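PDB 6NXI: FAD:protein FMN transferase from Vibrio cholerae, which probably transfers the FMN part of FAD onto a threonine hydroxyl of a target flavoprotein, releasing AMP, with magnesium or manganese as the metal. Local coordinates for residues Tyr220-Ser225 with Thr259-Ser264; Arg61-Thr66 with Glu148-Leu153. All coordinates share one frame; numbering follows the deposited sequence.

Along the chain contact 2 comes first, its two segments closing before residue 220 opens contact 1. The two lie about 28 Å apart between centres, with nearest atoms about 11 Å apart, and do not touch. Contact 1 (220-225 with 259-264) pairs two neighbouring strands inside the eight-stranded antiparallel sheet, its centre about 9 Å from the centre of the chain. Contact 2 (61-66 with 148-153) lies farther out, where the end of helix 58-64 meets the loop that runs to helix 157-171. FAD connects them: Ser225 of contact 1 binds a phosphate oxygen, and Asp152 of contact 2 binds the adenosine ribose, so separate parts of the fold grip one cofactor.

Contact 1: residues Tyr220-Ser225 with Thr259-Ser264; sequences YAIATS and TVLDKS. With FAD (flavin-adenine dinucleotide), chain B.
Ala221 and Asp262 form a hydrogen-bonded antiparallel pair, each satisfying the other's backbone N and O. Ala221 N reaches Asp262 O at 2.8 Å, while Asp262 N stands above the carbonyl plane of Ala221 O. Two residues on, Ala223 and Val260 repeat the pattern more regularly: Ala223 N lies in the carbonyl plane of Val260 O, and Val260 N gives Ala223 O a straight bond (N-H...O 167°). Between them Ile222 faces Leu261 as a non-hydrogen-bonded pair, and their backbone groups turn outward: Ile222 bonds to Ile185, Leu261 to Pro293. The branched side chains lie side by side, with Ile222 CG1 pressed to 3.4 Å from Leu261 CD2. Thr224 and Thr259 share that face, where their hydroxyls meet only weakly.

At the far end the Tyr220 ring is sandwiched. Leu261 CB sits directly over its centre, 4.0 Å from the centroid, and Lys263 NZ stands over the opposite face at 4.5 Å from the centroid, a cation-pi contact. A long, flexible lysine suits this place, because NZ can also bond to Asp219 O. Asp262 OD2 accepts a hydrogen bond from Ser264 N at 2.9 Å, which closes an Asx turn that leads the chain out of the strand. Ser264 then caps helix 265-278 through OG, which bonds to Thr267 N and to Asp163. At the other strand end Ser225 OG donates to FAD O1A at 2.7 Å and is also hydrogen-bonded to Thr273 OG1; Thr273 belongs to a magnesium site together with Thr155 and Asp269.

Strands 184-188 and 294-299 flank the pair within the sheet. Helix 265-278 packs on the face bearing Ala221, Ala223 and Val260, where the small alanines let it come close; strand 199-203 meets Ile222 and Thr259 on the other.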
loop_
_atom_site.group_PDB
_atom_site.type_symbol
_atom_site.label_atom_id
_atom_site.label_comp_id
_atom_site.label_asym_id
_atom_site.label_seq_id
_atom_site.Cartn_x
_atom_site.Cartn_y
_atom_site.Cartn_z
ATOM N N TYR A 220 -8.378 -13.638 2.214
ATOM C CA TYR A 220 -7.020 -13.070 2.028
ATOM C C TYR A 220 -7.149 -11.608 1.636
ATOM O O TYR A 220 -8.204 -11.173 1.127
ATOM C CB TYR A 220 -6.272 -13.741 0.868
ATOM C CG TYR A 220 -5.090 -14.614 1.197
ATOM C CD1 TYR A 220 -4.148 -14.244 2.138
ATOM C CD2 TYR A 220 -4.822 -15.743 0.438
ATOM C CE1 TYR A 220 -3.049 -15.037 2.419
ATOM C CE2 TYR A 220 -3.723 -16.543 0.698
ATOM C CZ TYR A 220 -2.838 -16.191 1.702
ATOM O OH TYR A 220 -1.733 -16.948 1.965
ATOM N N ALA A 221 -6.065 -10.865 1.839
ATOM C CA ALA A 221 -5.887 -9.526 1.257
ATOM C C ALA A 221 -4.931 -9.625 0.071
ATOM O O ALA A 221 -4.094 -10.546 0.021
ATOM C CB ALA A 221 -5.351 -8.578 2.294
ATOM N N ILE A 222 -5.171 -8.739 -0.867
ATOM C CA ILE A 222 -4.378 -8.603 -2.104
ATOM C C ILE A 222 -3.998 -7.150 -2.301
ATOM O O ILE A 222 -4.860 -6.297 -2.361
ATOM C CB ILE A 222 -5.175 -9.128 -3.322
ATOM C CG1 ILE A 222 -5.873 -10.450 -3.065
ATOM C CG2 ILE A 222 -4.218 -9.171 -4.489
ATOM C CD1 ILE A 222 -7.319 -10.328 -2.564
ATOM N N ALA A 223 -2.733 -6.910 -2.614
ATOM C CA ALA A 223 -2.231 -5.559 -2.912
ATOM C C ALA A 223 -1.398 -5.656 -4.166
ATOM O O ALA A 223 -0.694 -6.672 -4.368
ATOM C CB ALA A 223 -1.405 -4.992 -1.796
ATOM N N THR A 224 -1.476 -4.602 -4.969
ATOM C CA THR A 224 -0.702 -4.515 -6.225
ATOM C C THR A 224 0.035 -3.178 -6.297
ATOM O O THR A 224 -0.593 -2.140 -6.117
ATOM C CB THR A 224 -1.639 -4.677 -7.426
ATOM O OG1 THR A 224 -2.261 -5.959 -7.375
ATOM C CG2 THR A 224 -0.905 -4.575 -8.740
ATOM N N SER A 225 1.330 -3.180 -6.624
ATOM C CA SER A 225 2.065 -1.943 -6.932
ATOM C C SER A 225 2.519 -1.966 -8.378
ATOM O O SER A 225 2.649 -3.072 -8.912
ATOM C CB SER A 225 3.206 -1.747 -5.964
ATOM O OG SER A 225 2.661 -1.226 -4.756
ATOM N N THR A 259 2.064 -8.210 -7.327
ATOM C CA THR A 259 0.856 -8.604 -6.577
ATOM C C THR A 259 1.265 -9.485 -5.389
ATOM O O THR A 259 1.952 -10.481 -5.594
ATOM C CB THR A 259 -0.120 -9.361 -7.480
ATOM O OG1 THR A 259 -0.344 -8.514 -8.611
ATOM C CG2 THR A 259 -1.409 -9.626 -6.729
ATOM N N VAL A 260 0.799 -9.132 -4.179
ATOM C CA VAL A 260 1.104 -9.851 -2.930
ATOM C C VAL A 260 -0.213 -10.236 -2.251
ATOM O O VAL A 260 -1.107 -9.379 -2.116
ATOM C CB VAL A 260 1.985 -8.991 -2.001
ATOM C CG1 VAL A 260 2.216 -9.714 -0.695
ATOM C CG2 VAL A 260 3.304 -8.605 -2.655
ATOM N N LEU A 261 -0.288 -11.485 -1.810
ATOM C CA LEU A 261 -1.342 -11.923 -0.860
ATOM C C LEU A 261 -0.791 -11.957 0.570
ATOM O O LEU A 261 0.326 -12.417 0.800
ATOM C CB LEU A 261 -1.833 -13.305 -1.243
ATOM C CG LEU A 261 -2.157 -13.523 -2.713
ATOM C CD1 LEU A 261 -2.641 -14.968 -2.938
ATOM C CD2 LEU A 261 -3.172 -12.528 -3.185
ATOM N N ASP A 262 -1.626 -11.540 1.512
ATOM C CA ASP A 262 -1.327 -11.679 2.960
ATOM C C ASP A 262 -2.679 -11.644 3.675
ATOM O O ASP A 262 -3.562 -11.002 3.164
ATOM C CB ASP A 262 -0.416 -10.571 3.478
ATOM C CG ASP A 262 0.181 -10.836 4.855
ATOM O OD1 ASP A 262 1.225 -11.518 4.887
ATOM O OD2 ASP A 262 -0.436 -10.410 5.885
ATOM N N LYS A 263 -2.755 -12.234 4.843
ATOM C CA LYS A 263 -3.956 -12.122 5.696
ATOM C C LYS A 263 -4.245 -10.651 6.040
ATOM O O LYS A 263 -5.419 -10.303 6.246
ATOM C CB LYS A 263 -3.754 -12.987 6.945
ATOM C CG LYS A 263 -3.727 -14.491 6.665
ATOM C CD LYS A 263 -5.048 -15.046 6.167
ATOM C CE LYS A 263 -5.081 -16.560 6.118
ATOM N NZ LYS A 263 -6.007 -17.006 5.049
ATOM N N SER A 264 -3.233 -9.785 6.086
ATOM C CA SER A 264 -3.347 -8.342 6.355
ATOM C C SER A 264 -3.137 -7.536 5.080
ATOM O O SER A 264 -2.117 -7.718 4.427
ATOM C CB SER A 264 -2.355 -7.898 7.419
ATOM O OG SER A 264 -2.237 -6.504 7.400
HETATM P PA FAD B . 2.075 2.101 -3.417
HETATM O O1A FAD B . 2.736 1.492 -4.601
HETATM O O2A FAD B . 1.348 1.243 -2.459
HETATM O O5B FAD B . 3.128 2.978 -2.595
HETATM C C5B FAD B . 3.665 4.118 -3.319
HETATM C C4B FAD B . 3.627 5.367 -2.472
HETATM O O4B FAD B . 4.419 5.233 -1.267
HETATM C C3B FAD B . 4.197 6.574 -3.217
HETATM O O3B FAD B . 3.144 7.273 -3.882
HETATM C C2B FAD B . 4.872 7.382 -2.103
HETATM O O2B FAD B . 3.935 8.183 -1.416
HETATM C C1B FAD B . 5.382 6.281 -1.183
HETATM N N9A FAD B . 6.674 5.715 -1.507
HETATM C C8A FAD B . 7.399 5.806 -2.703
HETATM N N7A FAD B . 8.471 5.052 -2.678
HETATM C C5A FAD B . 8.511 4.476 -1.425
HETATM C C6A FAD B . 9.432 3.611 -0.816
HETATM N N6A FAD B . 10.510 3.094 -1.434
HETATM N N1A FAD B . 9.131 3.193 0.429
HETATM C C2A FAD B . 8.040 3.697 1.039
HETATM N N3A FAD B . 7.095 4.516 0.560
HETATM C C4A FAD B . 7.406 4.879 -0.696
HETATM N N1 FAD B . -3.590 11.585 -2.208
HETATM C C2 FAD B . -4.102 12.836 -2.474
HETATM O O2 FAD B . -3.974 13.338 -3.613
HETATM N N3 FAD B . -4.781 13.546 -1.537
HETATM C C4 FAD B . -4.980 13.077 -0.264
HETATM O O4 FAD B . -5.568 13.755 0.567
HETATM C C4X FAD B . -4.441 11.788 0.061
HETATM N N5 FAD B . -4.603 11.316 1.280
HETATM C C5X FAD B . -4.070 10.082 1.572
HETATM C C6 FAD B . -4.209 9.569 2.878
HETATM C C7 FAD B . -3.710 8.340 3.256
HETATM C C7M FAD B . -3.902 7.849 4.673
HETATM C C8 FAD B . -3.044 7.558 2.281
HETATM C C8M FAD B . -2.460 6.213 2.624
HETATM C C9 FAD B . -2.894 8.057 0.984
HETATM C C9A FAD B . -3.403 9.306 0.599
HETATM N N10 FAD B . -3.247 9.846 -0.683
HETATM C C10 FAD B . -3.756 11.094 -0.998
HETATM C "C1'" FAD B . -2.613 9.042 -1.750
HETATM C "C2'" FAD B . -1.130 8.974 -1.680
HETATM O "O2'" FAD B . -0.560 10.266 -1.867
HETATM C "C3'" FAD B . -0.616 8.039 -2.788
HETATM O "O3'" FAD B . -0.915 8.521 -4.080
HETATM C "C4'" FAD B . -1.209 6.643 -2.755
HETATM O "O4'" FAD B . -1.323 6.218 -1.406
HETATM C "C5'" FAD B . -0.421 5.677 -3.616
HETATM O "O5'" FAD B . -0.925 4.342 -3.362
HETATM P P FAD B . -0.494 3.159 -4.321
HETATM O O1P FAD B . -0.582 3.546 -5.728
HETATM O O2P FAD B . -1.239 1.987 -3.724
HETATM O O3P FAD B . 1.055 3.156 -3.966
#

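Contact 2: residues Arg61-Thr66 with Glu148-Leu153; sequences RFNQHT and ELYVDL. With FAD (flavin-adenine dinucleotide), chain B.
Asn63 OD1 takes the backbone N-H of Val151 at 2.8 Å, the N-H coming from above the plane of the Asn63 side-chain carbonyl, while ND2 of the same amide returns a bond to Val151 O at 3.0 Å. Asparagine suits this place because one short side chain supplies both acceptor and donor, copying the pairing a neighbouring strand would give. With CG anti to its own carbonyl carbon (chi1 -68°), the amide also lies over the Tyr150 ring. The two planes are 20° apart, and ND2 sits 3.5 Å above the ring centre. A water accepts from ND2 at 3.1 Å and links it weakly to Tyr150 OH; a second donates to both Asn63 O and Leu149 O. Beside this polar grip, Val151 CG2 touches the edge of the Phe62 ring at CE2, 4.1 Å away, and Lys144 makes a cation-pi contact with that ring.

The next residue, Asp152, points away from the helix, and its OD2 accepts from FAD O2B at 2.7 Å. An acidic side chain taking a ribose hydroxyl is a familiar feature of nucleotide-binding sites; here, in the FAD pocket, the acid follows directly on Val151, whose N and O Asn63 holds.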
loop_
_atom_site.group_PDB
_atom_site.type_symbol
_atom_site.label_atom_id
_atom_site.label_comp_id
_atom_site.label_asym_id
_atom_site.label_seq_id
_atom_site.Cartn_x
_atom_site.Cartn_y
_atom_site.Cartn_z
ATOM N N ARG A 61 1.645 16.396 12.018
ATOM C CA ARG A 61 2.177 17.068 13.234
ATOM C C ARG A 61 3.528 16.448 13.609
ATOM O O ARG A 61 4.412 17.226 14.087
ATOM C CB ARG A 61 1.119 17.043 14.334
ATOM C CG ARG A 61 -0.068 17.915 13.953
ATOM C CD ARG A 61 -1.049 18.039 15.076
ATOM N NE ARG A 61 -2.090 17.042 14.982
ATOM C CZ ARG A 61 -2.256 15.987 15.799
ATOM N NH1 ARG A 61 -1.417 15.729 16.799
ATOM N NH2 ARG A 61 -3.262 15.177 15.568
ATOM N N PHE A 62 3.740 15.145 13.431
ATOM C CA PHE A 62 5.073 14.533 13.660
ATOM C C PHE A 62 6.082 15.099 12.653
ATOM O O PHE A 62 7.222 15.381 13.030
ATOM C CB PHE A 62 5.039 13.015 13.608
ATOM C CG PHE A 62 6.381 12.378 13.826
ATOM C CD1 PHE A 62 7.070 12.573 15.021
ATOM C CD2 PHE A 62 6.986 11.629 12.839
ATOM C CE1 PHE A 62 8.300 11.977 15.231
ATOM C CE2 PHE A 62 8.223 11.045 13.055
ATOM C CZ PHE A 62 8.874 11.206 14.258
ATOM N N ASN A 63 5.689 15.196 11.388
ATOM C CA ASN A 63 6.574 15.761 10.337
ATOM C C ASN A 63 6.919 17.200 10.719
ATOM O O ASN A 63 8.071 17.597 10.427
ATOM C CB ASN A 63 5.942 15.607 8.952
ATOM C CG ASN A 63 5.884 14.149 8.551
ATOM O OD1 ASN A 63 6.638 13.329 9.075
ATOM N ND2 ASN A 63 4.979 13.816 7.628
ATOM N N GLN A 64 5.993 17.951 11.317
ATOM C CA GLN A 64 6.224 19.373 11.715
ATOM C C GLN A 64 7.052 19.460 12.996
ATOM O O GLN A 64 7.660 20.533 13.231
ATOM C CB GLN A 64 4.903 20.119 11.844
ATOM C CG GLN A 64 4.187 20.225 10.513
ATOM C CD GLN A 64 2.698 20.332 10.684
ATOM O OE1 GLN A 64 2.227 20.769 11.734
ATOM N NE2 GLN A 64 1.949 19.912 9.667
ATOM N N HIS A 65 7.131 18.382 13.764
ATOM C CA HIS A 65 7.876 18.319 15.057
ATOM C C HIS A 65 9.394 18.381 14.791
ATOM O O HIS A 65 9.852 17.686 13.893
ATOM C CB HIS A 65 7.399 17.052 15.761
ATOM C CG HIS A 65 8.018 16.786 17.085
ATOM N ND1 HIS A 65 7.630 17.483 18.206
ATOM C CD2 HIS A 65 8.919 15.857 17.485
ATOM C CE1 HIS A 65 8.278 17.009 19.246
ATOM N NE2 HIS A 65 9.092 16.031 18.846
ATOM N N THR A 66 10.186 19.167 15.544
ATOM C CA THR A 66 11.635 19.369 15.219
ATOM C C THR A 66 12.576 18.715 16.249
ATOM O O THR A 66 13.643 18.209 15.817
ATOM C CB THR A 66 11.892 20.848 14.926
ATOM O OG1 THR A 66 11.389 21.640 15.999
ATOM C CG2 THR A 66 11.232 21.271 13.634
ATOM N N GLU A 148 14.215 17.426 10.084
ATOM C CA GLU A 148 13.562 17.601 8.766
ATOM C C GLU A 148 12.922 16.280 8.317
ATOM O O GLU A 148 12.446 16.238 7.150
ATOM C CB GLU A 148 14.593 18.054 7.719
ATOM C CG GLU A 148 15.354 19.309 8.103
ATOM C CD GLU A 148 16.623 19.119 8.928
ATOM O OE1 GLU A 148 16.914 17.970 9.365
ATOM O OE2 GLU A 148 17.359 20.145 9.113
ATOM N N LEU A 149 13.030 15.217 9.123
ATOM C CA LEU A 149 12.551 13.860 8.743
ATOM C C LEU A 149 11.084 14.014 8.370
ATOM O O LEU A 149 10.373 14.714 9.086
ATOM C CB LEU A 149 12.714 12.831 9.871
ATOM C CG LEU A 149 12.771 11.377 9.391
ATOM C CD1 LEU A 149 14.125 11.042 8.800
ATOM C CD2 LEU A 149 12.459 10.434 10.517
ATOM N N TYR A 150 10.654 13.404 7.271
ATOM C CA TYR A 150 9.247 13.507 6.814
ATOM C C TYR A 150 8.796 12.094 6.457
ATOM O O TYR A 150 9.309 11.499 5.513
ATOM C CB TYR A 150 9.171 14.467 5.633
ATOM C CG TYR A 150 7.799 14.841 5.128
ATOM C CD1 TYR A 150 6.955 13.903 4.543
ATOM C CD2 TYR A 150 7.324 16.145 5.212
ATOM C CE1 TYR A 150 5.693 14.250 4.109
ATOM C CE2 TYR A 150 6.056 16.504 4.770
ATOM C CZ TYR A 150 5.244 15.556 4.177
ATOM O OH TYR A 150 3.994 15.945 3.765
ATOM N N VAL A 151 7.916 11.534 7.271
ATOM C CA VAL A 151 7.420 10.137 7.113
ATOM C C VAL A 151 6.163 10.215 6.254
ATOM O O VAL A 151 5.297 11.079 6.492
ATOM C CB VAL A 151 7.111 9.509 8.491
ATOM C CG1 VAL A 151 6.442 8.176 8.338
ATOM C CG2 VAL A 151 8.370 9.380 9.338
ATOM N N ASP A 152 6.098 9.317 5.284
ATOM C CA ASP A 152 5.001 9.165 4.308
ATOM C C ASP A 152 4.466 7.744 4.457
ATOM O O ASP A 152 5.264 6.797 4.313
ATOM C CB ASP A 152 5.598 9.380 2.932
ATOM C CG ASP A 152 4.635 9.184 1.784
ATOM O OD1 ASP A 152 3.489 8.843 2.015
ATOM O OD2 ASP A 152 5.077 9.429 0.646
ATOM N N LEU A 153 3.204 7.575 4.859
ATOM C CA LEU A 153 2.638 6.228 4.995
ATOM C C LEU A 153 1.721 5.906 3.810
ATOM O O LEU A 153 0.939 4.977 3.934
ATOM C CB LEU A 153 1.907 6.097 6.336
ATOM C CG LEU A 153 2.803 6.373 7.543
ATOM C CD1 LEU A 153 1.995 6.341 8.836
ATOM C CD2 LEU A 153 3.944 5.380 7.587
HETATM P PA FAD B . 2.075 2.101 -3.417
HETATM O O1A FAD B . 2.736 1.492 -4.601
HETATM O O2A FAD B . 1.348 1.243 -2.459
HETATM O O5B FAD B . 3.128 2.978 -2.595
HETATM C C5B FAD B . 3.665 4.118 -3.319
HETATM C C4B FAD B . 3.627 5.367 -2.472
HETATM O O4B FAD B . 4.419 5.233 -1.267
HETATM C C3B FAD B . 4.197 6.574 -3.217
HETATM O O3B FAD B . 3.144 7.273 -3.882
HETATM C C2B FAD B . 4.872 7.382 -2.103
HETATM O O2B FAD B . 3.935 8.183 -1.416
HETATM C C1B FAD B . 5.382 6.281 -1.183
HETATM N N9A FAD B . 6.674 5.715 -1.507
HETATM C C8A FAD B . 7.399 5.806 -2.703
HETATM N N7A FAD B . 8.471 5.052 -2.678
HETATM C C5A FAD B . 8.511 4.476 -1.425
HETATM C C6A FAD B . 9.432 3.611 -0.816
HETATM N N6A FAD B . 10.510 3.094 -1.434
HETATM N N1A FAD B . 9.131 3.193 0.429
HETATM C C2A FAD B . 8.040 3.697 1.039
HETATM N N3A FAD B . 7.095 4.516 0.560
HETATM C C4A FAD B . 7.406 4.879 -0.696
HETATM N N1 FAD B . -3.590 11.585 -2.208
HETATM C C2 FAD B . -4.102 12.836 -2.474
HETATM O O2 FAD B . -3.974 13.338 -3.613
HETATM N N3 FAD B . -4.781 13.546 -1.537
HETATM C C4 FAD B . -4.980 13.077 -0.264
HETATM O O4 FAD B . -5.568 13.755 0.567
HETATM C C4X FAD B . -4.441 11.788 0.061
HETATM N N5 FAD B . -4.603 11.316 1.280
HETATM C C5X FAD B . -4.070 10.082 1.572
HETATM C C6 FAD B . -4.209 9.569 2.878
HETATM C C7 FAD B . -3.710 8.340 3.256
HETATM C C7M FAD B . -3.902 7.849 4.673
HETATM C C8 FAD B . -3.044 7.558 2.281
HETATM C C8M FAD B . -2.460 6.213 2.624
HETATM C C9 FAD B . -2.894 8.057 0.984
HETATM C C9A FAD B . -3.403 9.306 0.599
HETATM N N10 FAD B . -3.247 9.846 -0.683
HETATM C C10 FAD B . -3.756 11.094 -0.998
HETATM C "C1'" FAD B . -2.613 9.042 -1.750
HETATM C "C2'" FAD B . -1.130 8.974 -1.680
HETATM O "O2'" FAD B . -0.560 10.266 -1.867
HETATM C "C3'" FAD B . -0.616 8.039 -2.788
HETATM O "O3'" FAD B . -0.915 8.521 -4.080
HETATM C "C4'" FAD B . -1.209 6.643 -2.755
HETATM O "O4'" FAD B . -1.323 6.218 -1.406
HETATM C "C5'" FAD B . -0.421 5.677 -3.616
HETATM O "O5'" FAD B . -0.925 4.342 -3.362
HETATM P P FAD B . -0.494 3.159 -4.321
HETATM O O1P FAD B . -0.582 3.546 -5.728
HETATM O O2P FAD B . -1.239 1.987 -3.724
HETATM O O3P FAD B . 1.055 3.156 -3.966
HETATM O O HOH W 1 2.941 15.854 6.424
HETATM O O HOH W 2 9.238 17.449 7.966
#